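Local coordinates for probable thiol peroxidase (Chromobacterium violaceum, PDB 3KEB), which probably reduces peroxides by thiol chemistry as a redoxin-type peroxidase, at residues Y135-A143 with E153-F164; K84-P93 with N107-R117. All blocks are in the same frame, centred on the assembly; numbering follows the deposited sequence. Where two conformers were deposited one is given.

Contact 1: Y135-A143 with E153-F164; sequences YTSPAIILA and ERLANTRDFFDF
Ile-140 lies against the aromatic ring of Phe-162, and its atoms can be followed outward from the backbone. Ile-140 CB stands 3.6 Å from the centroid of the Phe-162 ring and only 9° off the ring normal, a CH-pi contact over the middle of one face. Ile-140 CG2 reaches Phe-162 CD1 at 3.4 Å and also passes the CB of Glu-153. With CG1 anti to the backbone N (chi1 -175°), the other branch runs across the same ring, and Ile-140 CD1 ends 3.7 Å from Phe-162 CD2, with the Phe-164 ring a little farther off.

Ile-140 and Glu-153 form an antiparallel hydrogen-bonded pair, with Ile-140 N to Glu-153 O at 2.8 Å and Glu-153 N to Ile-140 O at 3.0 Å. Glu-153 also secures the returning chain: its extended side chain puts OE1 2.8 Å from Asp-163 N, which it meets through its syn lone pair. Past the strand, Leu-155 N bonds Pro-138 O, and Leu-155 CD1 packs on Pro-138 CB at 3.9 Å. One water links Pro-138 O, Leu-155 O and Ser-137 OG.

The contact thus joins the two strands of a beta hairpin, 139-143 and 149-154, the latter outermost in the sheet within this chain. Strand 51-55 flanks 139-143 on its other side, helix 67-77 packs against Phe-162 and Phe-164, and Asp-163 caps the start of helix 164-177.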
loop_
_atom_site.group_PDB
_atom_site.type_symbol
_atom_site.label_atom_id
_atom_site.label_comp_id
_atom_site.label_asym_id
_atom_site.label_seq_id
_atom_site.Cartn_x
_atom_site.Cartn_y
_atom_site.Cartn_z
ATOM N N TYR A 135 3.770 3.196 7.822
ATOM C CA TYR A 135 2.560 2.556 8.208
ATOM C C TYR A 135 1.653 3.449 9.044
ATOM O O TYR A 135 2.122 4.378 9.717
ATOM C CB TYR A 135 2.828 1.237 9.003
ATOM C CG TYR A 135 3.258 0.038 8.182
ATOM C CD1 TYR A 135 4.551 -0.078 7.686
ATOM C CD2 TYR A 135 2.397 -1.047 8.006
ATOM C CE1 TYR A 135 4.933 -1.225 7.000
ATOM C CE2 TYR A 135 2.769 -2.161 7.303
ATOM C CZ TYR A 135 4.039 -2.245 6.804
ATOM O OH TYR A 135 4.381 -3.363 6.139
ATOM N N THR A 136 0.371 3.094 9.110
ATOM C CA THR A 136 -0.528 3.707 10.107
ATOM C C THR A 136 -0.446 2.878 11.411
ATOM O O THR A 136 -0.728 1.664 11.429
ATOM C CB THR A 136 -1.976 3.768 9.659
ATOM O OG1 THR A 136 -2.398 2.364 9.473
ATOM C CG2 THR A 136 -2.139 4.452 8.344
ATOM N N SER A 137 -0.104 3.541 12.510
ATOM C CA SER A 137 -0.046 2.913 13.804
ATOM C C SER A 137 -1.462 2.407 14.204
ATOM O O SER A 137 -2.457 3.051 13.880
ATOM C CB SER A 137 0.550 3.882 14.836
ATOM O OG SER A 137 1.103 3.136 15.880
ATOM N N PRO A 138 -1.562 1.269 14.850
ATOM C CA PRO A 138 -2.887 0.732 15.135
ATOM C C PRO A 138 -3.681 1.531 16.212
ATOM O O PRO A 138 -3.126 1.931 17.237
ATOM C CB PRO A 138 -2.599 -0.694 15.604
ATOM C CG PRO A 138 -1.218 -0.625 16.080
ATOM C CD PRO A 138 -0.537 0.249 15.088
ATOM N N ALA A 139 -4.942 1.830 15.890
ATOM C CA ALA A 139 -5.795 2.700 16.697
ATOM C C ALA A 139 -7.264 2.407 16.437
ATOM O O ALA A 139 -7.655 1.705 15.467
ATOM C CB ALA A 139 -5.451 4.197 16.448
ATOM N N ILE A 140 -8.074 2.809 17.393
ATOM C CA ILE A 140 -9.504 2.607 17.272
ATOM C C ILE A 140 -10.180 3.846 17.673
ATOM O O ILE A 140 -9.760 4.485 18.637
ATOM C CB ILE A 140 -10.030 1.401 18.106
ATOM C CG1 ILE A 140 -11.513 1.165 17.839
ATOM C CG2 ILE A 140 -9.784 1.565 19.651
ATOM C CD1 ILE A 140 -11.962 -0.308 18.294
ATOM N N ILE A 141 -11.234 4.194 16.945
ATOM C CA ILE A 141 -12.029 5.395 17.261
ATOM C C ILE A 141 -13.494 5.131 17.053
ATOM O O ILE A 141 -13.915 4.756 15.967
ATOM C CB ILE A 141 -11.676 6.568 16.327
ATOM C CG1 ILE A 141 -10.197 6.897 16.382
ATOM C CG2 ILE A 141 -12.522 7.845 16.663
ATOM C CD1 ILE A 141 -9.758 7.927 15.330
ATOM N N LEU A 142 -14.267 5.285 18.119
ATOM C CA LEU A 142 -15.715 5.182 18.083
ATOM C C LEU A 142 -16.271 6.599 17.924
ATOM O O LEU A 142 -16.015 7.489 18.767
ATOM C CB LEU A 142 -16.252 4.596 19.382
ATOM C CG LEU A 142 -17.755 4.592 19.591
ATOM C CD1 LEU A 142 -18.455 3.652 18.599
ATOM C CD2 LEU A 142 -18.074 4.292 21.104
ATOM N N ALA A 143 -17.077 6.772 16.870
ATOM C CA ALA A 143 -17.735 8.076 16.563
ATOM C C ALA A 143 -19.205 7.853 16.295
ATOM O O ALA A 143 -19.613 6.792 15.773
ATOM C CB ALA A 143 -17.082 8.774 15.354
ATOM N N GLU A 153 -8.369 5.175 21.148
ATOM C CA GLU A 153 -7.247 4.539 21.787
ATOM C C GLU A 153 -6.245 4.182 20.711
ATOM O O GLU A 153 -6.593 3.605 19.674
ATOM C CB GLU A 153 -7.737 3.262 22.505
ATOM C CG GLU A 153 -6.634 2.402 23.130
ATOM C CD GLU A 153 -7.118 1.005 23.544
ATOM O OE1 GLU A 153 -8.256 0.585 23.227
ATOM O OE2 GLU A 153 -6.339 0.339 24.208
ATOM N N ARG A 154 -4.983 4.453 20.985
ATOM C CA ARG A 154 -3.898 3.879 20.182
ATOM C C ARG A 154 -3.231 2.790 20.939
ATOM O O ARG A 154 -3.045 2.900 22.139
ATOM C CB ARG A 154 -2.870 4.952 19.900
ATOM C CG ARG A 154 -3.400 5.908 19.009
ATOM C CD ARG A 154 -2.391 6.952 18.688
ATOM N NE ARG A 154 -2.190 7.895 19.798
ATOM C CZ ARG A 154 -1.442 8.995 19.729
ATOM N NH1 ARG A 154 -0.800 9.295 18.630
ATOM N NH2 ARG A 154 -1.290 9.810 20.797
ATOM N N LEU A 155 -2.949 1.685 20.268
ATOM C CA LEU A 155 -2.252 0.614 20.889
ATOM C C LEU A 155 -0.805 0.992 21.185
ATOM O O LEU A 155 -0.102 1.502 20.314
ATOM C CB LEU A 155 -2.267 -0.638 19.979
ATOM C CG LEU A 155 -3.580 -1.321 19.690
ATOM C CD1 LEU A 155 -3.250 -2.662 18.899
ATOM C CD2 LEU A 155 -4.329 -1.545 21.011
ATOM N N ALA A 156 -0.353 0.676 22.391
ATOM C CA ALA A 156 1.042 0.846 22.779
ATOM C C ALA A 156 1.973 -0.295 22.347
ATOM O O ALA A 156 3.181 -0.140 22.414
ATOM C CB ALA A 156 1.170 1.126 24.306
ATOM N N ASN A 157 1.391 -1.415 21.915
ATOM C CA ASN A 157 2.130 -2.598 21.471
ATOM C C ASN A 157 1.298 -3.250 20.376
ATOM O O ASN A 157 0.095 -3.371 20.549
ATOM C CB ASN A 157 2.353 -3.606 22.609
ATOM C CG ASN A 157 3.277 -4.749 22.214
ATOM O OD1 ASN A 157 2.984 -5.500 21.292
ATOM N ND2 ASN A 157 4.389 -4.910 22.935
ATOM N N THR A 158 1.944 -3.693 19.290
ATOM C CA THR A 158 1.260 -4.193 18.115
ATOM C C THR A 158 0.565 -5.502 18.313
ATOM O O THR A 158 -0.329 -5.818 17.485
ATOM C CB THR A 158 2.240 -4.316 16.924
ATOM O OG1 THR A 158 3.318 -5.154 17.276
ATOM C CG2 THR A 158 2.787 -2.934 16.477
ATOM N N ARG A 159 0.963 -6.248 19.355
ATOM C CA ARG A 159 0.327 -7.549 19.658
ATOM C C ARG A 159 -0.918 -7.409 20.499
ATOM O O ARG A 159 -1.687 -8.373 20.624
ATOM C CB ARG A 159 1.303 -8.461 20.343
ATOM C CG ARG A 159 2.495 -8.783 19.507
ATOM C CD ARG A 159 3.436 -9.692 20.326
ATOM N NE ARG A 159 4.458 -10.276 19.468
ATOM C CZ ARG A 159 5.756 -10.040 19.574
ATOM N NH1 ARG A 159 6.244 -9.230 20.493
ATOM N NH2 ARG A 159 6.578 -10.630 18.718
ATOM N N ASP A 160 -1.145 -6.197 21.024
ATOM C CA ASP A 160 -2.255 -5.991 21.923
ATOM C C ASP A 160 -3.578 -5.941 21.168
ATOM O O ASP A 160 -3.641 -5.637 19.975
ATOM C CB ASP A 160 -2.120 -4.684 22.700
ATOM C CG ASP A 160 -0.956 -4.664 23.706
ATOM O OD1 ASP A 160 -0.343 -5.702 24.006
ATOM O OD2 ASP A 160 -0.674 -3.538 24.225
ATOM N N PHE A 161 -4.663 -6.100 21.923
ATOM C CA PHE A 161 -6.001 -5.785 21.444
ATOM C C PHE A 161 -6.507 -4.477 22.035
ATOM O O PHE A 161 -6.111 -4.045 23.120
ATOM C CB PHE A 161 -7.020 -6.922 21.722
ATOM C CG PHE A 161 -6.670 -8.264 21.123
ATOM C CD1 PHE A 161 -5.996 -8.377 19.933
ATOM C CD2 PHE A 161 -7.006 -9.431 21.795
ATOM C CE1 PHE A 161 -5.657 -9.609 19.410
ATOM C CE2 PHE A 161 -6.695 -10.663 21.268
ATOM C CZ PHE A 161 -6.010 -10.741 20.066
ATOM N N PHE A 162 -7.439 -3.848 21.326
ATOM C CA PHE A 162 -8.136 -2.684 21.856
ATOM C C PHE A 162 -8.893 -3.017 23.145
ATOM O O PHE A 162 -9.232 -4.173 23.398
ATOM C CB PHE A 162 -9.137 -2.174 20.803
ATOM C CG PHE A 162 -8.519 -1.853 19.475
ATOM C CD1 PHE A 162 -7.504 -0.892 19.375
ATOM C CD2 PHE A 162 -8.978 -2.476 18.314
ATOM C CE1 PHE A 162 -6.911 -0.599 18.169
ATOM C CE2 PHE A 162 -8.415 -2.131 17.079
ATOM C CZ PHE A 162 -7.382 -1.211 17.018
ATOM N N ASP A 163 -9.221 -1.993 23.935
ATOM C CA ASP A 163 -9.941 -2.140 25.195
ATOM C C ASP A 163 -11.444 -2.192 24.907
ATOM O O ASP A 163 -12.184 -1.222 25.137
ATOM C CB ASP A 163 -9.623 -0.979 26.126
ATOM C CG ASP A 163 -10.114 -1.209 27.555
ATOM O OD1 ASP A 163 -10.881 -2.131 27.792
ATOM O OD2 ASP A 163 -9.717 -0.417 28.442
ATOM N N PHE A 164 -11.867 -3.357 24.395
ATOM C CA PHE A 164 -13.215 -3.532 23.981
ATOM C C PHE A 164 -14.150 -3.409 25.186
ATOM O O PHE A 164 -15.235 -2.862 25.053
ATOM C CB PHE A 164 -13.408 -4.877 23.297
ATOM C CG PHE A 164 -12.694 -5.011 21.985
ATOM C CD1 PHE A 164 -12.979 -4.163 20.921
ATOM C CD2 PHE A 164 -11.706 -5.963 21.830
ATOM C CE1 PHE A 164 -12.291 -4.269 19.701
ATOM C CE2 PHE A 164 -11.033 -6.087 20.629
ATOM C CZ PHE A 164 -11.303 -5.240 19.578
HETATM O O HOH W 1 -0.710 2.760 17.998
#

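Contact 2: K84-P93 with N107-R117; sequences KLIVITVDSP and NIALLSTLRGR
Strands 84-89 and 109-112 run parallel, their axes 4.8 Å apart at closest approach and inclined by 24°. Hydrogen bonds pass back and forth in the parallel pattern: Ala-109 N to Leu-85 O, Val-87 N to Ala-109 O, Leu-111 N to Val-87 O, Thr-89 N to Leu-111 O, and Thr-113 N to Thr-89 O. Ile-86 thereby pairs with Ala-109 and Ile-88 with Leu-111 on one face, Val-87 with Leu-110 on the other.

On the first face Ile-86 CG2, anti to the backbone N, touches Leu-111 CD1 at 3.6 Å. On the second, Val-87 CG2 meets Ile-108 CG2 at 3.6 Å, while Val-87 CB lies beside Leu-110 CD2. The chain between the strands includes helix 93-103, making a beta-alpha-beta crossover within the thioredoxin-type fold; Leu-96 of that helix packs on Thr-89 and Ser-112.

Both ends carry polar links. Lys-84, bent at chi2 (64°), brings NZ 2.7 Å from Asn-107 O, approaching from above the carbonyl plane. At the other end Ser-112 OG donates to Asp-91 O at 2.7 Å and accepts from Leu-114 N, an ST turn. Leu-114 CA lies over one face of the Arg-117 guanidinium, toward its rim; Arg-117 NH2 donates to Thr-113 OG1 at 3.0 Å and weakly to Val-90 O. Asp-91 OD2 accepts from Thr-89 OG1 and Val-59 N, whereas Asp-91 OD1 is hydrogen-bonded to Ser-58 OG of its own chain and to Ser-92 OG of the second subunit.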
loop_
_atom_site.group_PDB
_atom_site.type_symbol
_atom_site.label_atom_id
_atom_site.label_comp_id
_atom_site.label_asym_id
_atom_site.label_seq_id
_atom_site.Cartn_x
_atom_site.Cartn_y
_atom_site.Cartn_z
ATOM N N LYS A 84 -20.799 0.942 11.982
ATOM C CA LYS A 84 -20.088 0.702 10.717
ATOM C C LYS A 84 -18.576 0.605 10.982
ATOM O O LYS A 84 -17.948 1.597 11.411
ATOM C CB LYS A 84 -20.383 1.815 9.694
ATOM C CG LYS A 84 -19.645 1.734 8.401
ATOM C CD LYS A 84 -20.034 0.473 7.591
ATOM C CE LYS A 84 -19.300 0.328 6.252
ATOM N NZ LYS A 84 -19.889 -0.828 5.518
ATOM N N LEU A 85 -18.013 -0.552 10.683
ATOM C CA LEU A 85 -16.583 -0.805 10.847
ATOM C C LEU A 85 -15.867 -0.312 9.593
ATOM O O LEU A 85 -16.190 -0.761 8.444
ATOM C CB LEU A 85 -16.325 -2.301 11.049
ATOM C CG LEU A 85 -14.841 -2.678 11.260
ATOM C CD1 LEU A 85 -14.199 -1.819 12.378
ATOM C CD2 LEU A 85 -14.656 -4.108 11.536
ATOM N N ILE A 86 -14.963 0.647 9.801
ATOM C CA ILE A 86 -14.148 1.266 8.742
ATOM C C ILE A 86 -12.646 0.985 9.069
ATOM O O ILE A 86 -12.100 1.504 10.057
ATOM C CB ILE A 86 -14.361 2.787 8.634
ATOM C CG1 ILE A 86 -15.852 3.093 8.349
ATOM C CG2 ILE A 86 -13.493 3.352 7.526
ATOM C CD1 ILE A 86 -16.219 4.584 8.493
ATOM N N VAL A 87 -12.025 0.135 8.256
ATOM C CA VAL A 87 -10.629 -0.252 8.425
ATOM C C VAL A 87 -9.801 0.589 7.459
ATOM O O VAL A 87 -10.115 0.669 6.265
ATOM C CB VAL A 87 -10.427 -1.746 8.148
ATOM C CG1 VAL A 87 -8.924 -2.126 8.112
ATOM C CG2 VAL A 87 -11.178 -2.594 9.187
ATOM N N ILE A 88 -8.736 1.212 7.972
ATOM C CA ILE A 88 -7.870 2.066 7.190
ATOM C C ILE A 88 -6.443 1.544 7.331
ATOM O O ILE A 88 -5.975 1.294 8.470
ATOM C CB ILE A 88 -7.931 3.553 7.618
ATOM C CG1 ILE A 88 -9.397 4.041 7.537
ATOM C CG2 ILE A 88 -6.961 4.431 6.748
ATOM C CD1 ILE A 88 -9.655 5.439 8.102
ATOM N N THR A 89 -5.759 1.384 6.188
ATOM C CA THR A 89 -4.380 0.976 6.209
ATOM C C THR A 89 -3.591 1.538 5.044
ATOM O O THR A 89 -4.138 2.150 4.129
ATOM C CB THR A 89 -4.173 -0.565 6.184
ATOM O OG1 THR A 89 -4.357 -1.038 4.857
ATOM C CG2 THR A 89 -5.152 -1.373 7.088
ATOM N N VAL A 90 -2.303 1.252 5.050
ATOM C CA VAL A 90 -1.399 1.621 3.981
ATOM C C VAL A 90 -1.408 0.674 2.802
ATOM O O VAL A 90 -0.758 0.938 1.777
ATOM C CB VAL A 90 0.075 1.784 4.519
ATOM C CG1 VAL A 90 0.825 0.446 4.588
ATOM C CG2 VAL A 90 0.822 2.788 3.670
ATOM N N ASP A 91 -2.136 -0.425 2.937
ATOM C CA ASP A 91 -2.228 -1.396 1.859
ATOM C C ASP A 91 -2.793 -0.771 0.599
ATOM O O ASP A 91 -3.597 0.185 0.667
ATOM C CB ASP A 91 -3.123 -2.562 2.249
ATOM C CG ASP A 91 -2.608 -3.308 3.416
ATOM O OD1 ASP A 91 -1.413 -3.711 3.382
ATOM O OD2 ASP A 91 -3.403 -3.555 4.372
ATOM N N SER A 92 -2.413 -1.326 -0.543
ATOM C CA SER A 92 -2.983 -0.886 -1.805
ATOM C C SER A 92 -4.481 -1.282 -1.861
ATOM O O SER A 92 -4.879 -2.305 -1.279
ATOM C CB SER A 92 -2.282 -1.514 -2.987
ATOM O OG SER A 92 -2.471 -2.922 -2.969
ATOM N N PRO A 93 -5.287 -0.526 -2.637
ATOM C CA PRO A 93 -6.624 -1.015 -2.890
ATOM C C PRO A 93 -6.653 -2.448 -3.425
ATOM O O PRO A 93 -7.524 -3.232 -3.036
ATOM C CB PRO A 93 -7.164 -0.028 -3.901
ATOM C CG PRO A 93 -6.451 1.260 -3.613
ATOM C CD PRO A 93 -5.053 0.819 -3.187
ATOM N N ASN A 107 -19.580 -6.320 5.148
ATOM C CA ASN A 107 -19.911 -4.956 5.558
ATOM C C ASN A 107 -18.815 -4.115 6.159
ATOM O O ASN A 107 -19.098 -3.090 6.809
ATOM C CB ASN A 107 -21.046 -4.974 6.594
ATOM C CG ASN A 107 -22.389 -5.081 5.948
ATOM O OD1 ASN A 107 -22.626 -4.402 4.953
ATOM N ND2 ASN A 107 -23.243 -5.973 6.451
ATOM N N ILE A 108 -17.572 -4.542 6.011
ATOM C CA ILE A 108 -16.455 -3.775 6.544
ATOM C C ILE A 108 -15.958 -2.985 5.376
ATOM O O ILE A 108 -15.745 -3.530 4.278
ATOM C CB ILE A 108 -15.351 -4.686 7.076
ATOM C CG1 ILE A 108 -15.887 -5.490 8.260
ATOM C CG2 ILE A 108 -14.108 -3.895 7.467
ATOM C CD1 ILE A 108 -14.968 -6.645 8.714
ATOM N N ALA A 109 -15.791 -1.681 5.579
ATOM C CA ALA A 109 -15.139 -0.846 4.605
ATOM C C ALA A 109 -13.649 -1.046 4.776
ATOM O O ALA A 109 -13.165 -1.107 5.902
ATOM C CB ALA A 109 -15.507 0.598 4.813
ATOM N N LEU A 110 -12.935 -1.107 3.641
ATOM C CA LEU A 110 -11.479 -1.230 3.583
ATOM C C LEU A 110 -10.924 -0.077 2.767
ATOM O O LEU A 110 -11.188 0.032 1.535
ATOM C CB LEU A 110 -11.160 -2.582 2.921
ATOM C CG LEU A 110 -11.644 -3.833 3.645
ATOM C CD1 LEU A 110 -11.440 -5.059 2.790
ATOM C CD2 LEU A 110 -10.883 -4.020 4.987
ATOM N N LEU A 111 -10.205 0.812 3.440
ATOM C CA LEU A 111 -9.723 2.048 2.840
ATOM C C LEU A 111 -8.219 2.099 2.908
ATOM O O LEU A 111 -7.629 1.766 3.932
ATOM C CB LEU A 111 -10.286 3.260 3.580
ATOM C CG LEU A 111 -11.810 3.243 3.808
ATOM C CD1 LEU A 111 -12.222 4.616 4.408
ATOM C CD2 LEU A 111 -12.618 2.943 2.526
ATOM N N SER A 112 -7.637 2.597 1.824
ATOM C CA SER A 112 -6.224 2.722 1.635
ATOM C C SER A 112 -5.833 4.191 1.701
ATOM O O SER A 112 -6.570 5.088 1.213
ATOM C CB SER A 112 -5.853 2.201 0.264
ATOM O OG SER A 112 -4.537 2.561 -0.066
ATOM N N THR A 113 -4.673 4.433 2.279
ATOM C CA THR A 113 -4.143 5.779 2.357
ATOM C C THR A 113 -3.314 6.157 1.144
ATOM O O THR A 113 -2.657 7.232 1.136
ATOM C CB THR A 113 -3.291 5.973 3.587
ATOM O OG1 THR A 113 -2.179 5.085 3.559
ATOM C CG2 THR A 113 -4.113 5.684 4.880
ATOM N N LEU A 114 -3.320 5.342 0.095
ATOM C CA LEU A 114 -2.436 5.722 -1.030
ATOM C C LEU A 114 -2.830 7.067 -1.686
ATOM O O LEU A 114 -1.968 7.769 -2.104
ATOM C CB LEU A 114 -2.235 4.590 -2.054
ATOM C CG LEU A 114 -3.080 4.641 -3.275
ATOM C CD1 LEU A 114 -2.777 3.550 -4.313
ATOM C CD2 LEU A 114 -4.491 4.538 -2.736
ATOM N N ARG A 115 -4.103 7.444 -1.741
ATOM C CA ARG A 115 -4.465 8.667 -2.485
ATOM C C ARG A 115 -3.948 9.900 -1.738
ATOM O O ARG A 115 -3.688 10.947 -2.350
ATOM C CB ARG A 115 -5.977 8.707 -2.805
ATOM C CG ARG A 115 -6.575 10.063 -3.154
ATOM C CD ARG A 115 -5.999 10.623 -4.414
ATOM N NE ARG A 115 -5.930 12.074 -4.321
ATOM C CZ ARG A 115 -6.910 12.903 -4.648
ATOM N NH1 ARG A 115 -8.059 12.448 -5.131
ATOM N NH2 ARG A 115 -6.725 14.209 -4.502
ATOM N N GLY A 116 -3.732 9.783 -0.439
ATOM C CA GLY A 116 -3.074 10.853 0.289
ATOM C C GLY A 116 -2.589 10.375 1.639
ATOM O O GLY A 116 -3.376 10.213 2.565
ATOM N N ARG A 117 -1.278 10.177 1.745
ATOM C CA ARG A 117 -0.719 9.629 2.967
ATOM C C ARG A 117 -0.780 10.628 4.156
ATOM O O ARG A 117 -0.590 10.216 5.283
ATOM C CB ARG A 117 0.707 9.155 2.718
ATOM C CG ARG A 117 0.861 8.109 1.554
ATOM C CD ARG A 117 0.338 6.671 1.897
ATOM N NE ARG A 117 0.928 5.675 0.984
ATOM C CZ ARG A 117 0.413 4.482 0.657
ATOM N NH1 ARG A 117 1.096 3.684 -0.160
ATOM N NH2 ARG A 117 -0.758 4.068 1.158
HETATM O O HOH W 2 -19.474 -2.901 9.597
HETATM O O HOH W 3 -0.748 1.580 -0.964
#

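How the contacts relate
From the N terminus, contact 2 comes first: 84-93 and 107-117 close a connection of 13 residues, most of them in helix 93-103. Contact 1 follows in series, its segments 135-143 and 153-164 closing a span of nine residues that holds the hairpin turn and the start of strand 149-154, so the two neither nest nor cross. Both belong to one mixed sheet, in which strand 51-55 lies between 84-89 and 139-143; their centres are about 15 Å apart. Contact 2 makes a parallel step, contact 1 an antiparallel one that ends at the strand outermost within this chain. They touch directly where Thr-136 CG2 lies 4.2 Å from Thr-113 CG2.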